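Local coordinates for protein ribokinase RBSK (Mycobacterium tuberculosis, PDB 3GO6) that probably catalyses the magnesium-dependent transfer of phosphate from ATP to O-5 of D-ribose, giving D-ribose 5-phosphate, at residues A118-T123 and V238-T243. Sequence-based numbering, arbitrary orientation.
Sequences ASAENT and VTPVDT
T243 grips the carbonyl oxygen of A120 with two donors at once. Its backbone N lies 3.1 Å from A120 O, in the carbonyl plane, while its hydroxyl OG1 donates to A120 O over 2.6 Å, tilted 15° from that plane. OG1 sits between its own backbone N and carbonyl carbon (chi1 59°), close enough to the N-H for both to converge on one acceptor. Threonine suits this place because a hydroxyl can donate and accept at once: with its proton given to A120, OG1 accepts from N122 ND2 at 2.9 Å. Asparagine suits the other end, offering an amide N-H that points nearly straight at OG1 (159°), with the oxygen in the amide plane. E121, whose chain bends at chi2, accepts from N122 N through the anti lone pair of OE2, 2.9 Å away.

The apolar part is small: A120 CB packs 4.0 Å from P240 CB. The same methyl lies close to a backbone carbonyl, 3.5 Å from V241 O, an approach that suits a short side chain.

The contact joins the turn between strands 110-116 and 122-127, in the four-stranded sheet, to the loop preceding helix 246-257. N122 also makes backbone hydrogen bonds to the second subunit, whose P42 packs on E121. D242, a residue of the magnesium site, accepts from A244 N at OD1 and G287 N at OD2. T243 belongs to an ADP site observed for this protein, although no ADP is bound to this chain. Three hydrogen bonds meeting at one threonine thus fix its hydroxyl and hold the nucleotide- and metal-binding loop against the turn leading into strand 122-127, whose V124 and V126 line the ribose pocket.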
loop_
_atom_site.group_PDB
_atom_site.type_symbol
_atom_site.label_atom_id
_atom_site.label_comp_id
_atom_site.label_asym_id
_atom_site.label_seq_id
_atom_site.Cartn_x
_atom_site.Cartn_y
_atom_site.Cartn_z
ATOM N N ALA A 118 -13.012 7.205 -8.772
ATOM C CA ALA A 118 -13.736 7.273 -10.046
ATOM C C ALA A 118 -13.761 8.656 -10.712
ATOM O O ALA A 118 -13.903 8.753 -11.939
ATOM C CB ALA A 118 -15.156 6.712 -9.867
ATOM N N SER A 119 -13.618 9.720 -9.925
ATOM C CA SER A 119 -13.583 11.072 -10.477
ATOM C C SER A 119 -12.164 11.542 -10.868
ATOM O O SER A 119 -11.974 12.710 -11.254
ATOM C CB SER A 119 -14.181 12.058 -9.477
ATOM O OG SER A 119 -13.318 12.176 -8.353
ATOM N N ALA A 120 -11.187 10.632 -10.764
ATOM C CA ALA A 120 -9.755 10.911 -10.986
ATOM C C ALA A 120 -9.080 11.718 -9.870
ATOM O O ALA A 120 -7.906 12.079 -9.986
ATOM C CB ALA A 120 -9.497 11.560 -12.367
ATOM N N GLU A 121 -9.813 11.994 -8.798
ATOM C CA GLU A 121 -9.231 12.605 -7.607
ATOM C C GLU A 121 -8.292 11.597 -6.929
ATOM O O GLU A 121 -8.430 10.402 -7.134
ATOM C CB GLU A 121 -10.323 13.058 -6.632
ATOM C CG GLU A 121 -9.807 13.763 -5.360
ATOM C CD GLU A 121 -9.008 15.049 -5.644
ATOM O OE1 GLU A 121 -9.614 16.146 -5.521
ATOM O OE2 GLU A 121 -7.795 14.980 -5.993
ATOM N N ASN A 122 -7.345 12.091 -6.134
ATOM C CA ASN A 122 -6.332 11.223 -5.513
ATOM C C ASN A 122 -6.035 11.648 -4.076
ATOM O O ASN A 122 -6.244 12.816 -3.719
ATOM C CB ASN A 122 -5.044 11.217 -6.358
ATOM C CG ASN A 122 -4.189 12.479 -6.161
ATOM O OD1 ASN A 122 -3.334 12.520 -5.274
ATOM N ND2 ASN A 122 -4.406 13.497 -6.996
ATOM N N THR A 123 -5.589 10.699 -3.258
ATOM C CA THR A 123 -5.006 10.997 -1.948
ATOM C C THR A 123 -3.612 10.403 -1.921
ATOM O O THR A 123 -3.339 9.407 -2.620
ATOM C CB THR A 123 -5.793 10.397 -0.744
ATOM O OG1 THR A 123 -5.766 8.957 -0.777
ATOM C CG2 THR A 123 -7.261 10.898 -0.708
ATOM N N VAL A 238 -9.429 19.382 -20.355
ATOM C CA VAL A 238 -9.178 17.971 -20.674
ATOM C C VAL A 238 -10.163 17.055 -19.962
ATOM O O VAL A 238 -10.755 17.432 -18.942
ATOM C CB VAL A 238 -7.710 17.534 -20.313
ATOM C CG1 VAL A 238 -6.659 18.340 -21.109
ATOM C CG2 VAL A 238 -7.470 17.639 -18.826
ATOM N N THR A 239 -10.334 15.849 -20.489
ATOM C CA THR A 239 -10.999 14.785 -19.748
ATOM C C THR A 239 -9.933 14.039 -18.926
ATOM O O THR A 239 -9.063 13.386 -19.498
ATOM C CB THR A 239 -11.693 13.784 -20.694
ATOM O OG1 THR A 239 -12.535 14.483 -21.632
ATOM C CG2 THR A 239 -12.511 12.780 -19.904
ATOM N N PRO A 240 -10.000 14.133 -17.592
ATOM C CA PRO A 240 -8.922 13.583 -16.747
ATOM C C PRO A 240 -9.002 12.072 -16.605
ATOM O O PRO A 240 -10.093 11.490 -16.658
ATOM C CB PRO A 240 -9.176 14.216 -15.385
ATOM C CG PRO A 240 -10.668 14.460 -15.359
ATOM C CD PRO A 240 -11.105 14.701 -16.789
ATOM N N VAL A 241 -7.842 11.453 -16.411
ATOM C CA VAL A 241 -7.742 10.023 -16.134
ATOM C C VAL A 241 -7.260 9.808 -14.699
ATOM O O VAL A 241 -7.815 8.988 -13.968
ATOM C CB VAL A 241 -6.800 9.345 -17.156
ATOM C CG1 VAL A 241 -6.402 7.949 -16.708
ATOM C CG2 VAL A 241 -7.469 9.319 -18.518
ATOM N N ASP A 242 -6.238 10.566 -14.300
ATOM C CA ASP A 242 -5.605 10.405 -12.997
ATOM C C ASP A 242 -4.871 11.703 -12.667
ATOM O O ASP A 242 -3.876 12.019 -13.297
ATOM C CB ASP A 242 -4.625 9.215 -13.051
ATOM C CG ASP A 242 -3.869 8.998 -11.751
ATOM O OD1 ASP A 242 -4.122 9.704 -10.749
ATOM O OD2 ASP A 242 -3.014 8.080 -11.734
ATOM N N THR A 243 -5.368 12.437 -11.676
ATOM C CA THR A 243 -4.765 13.710 -11.276
ATOM C C THR A 243 -3.477 13.530 -10.454
ATOM O O THR A 243 -2.718 14.479 -10.287
ATOM C CB THR A 243 -5.739 14.575 -10.471
ATOM O OG1 THR A 243 -6.146 13.864 -9.301
ATOM C CG2 THR A 243 -6.987 14.919 -11.308
#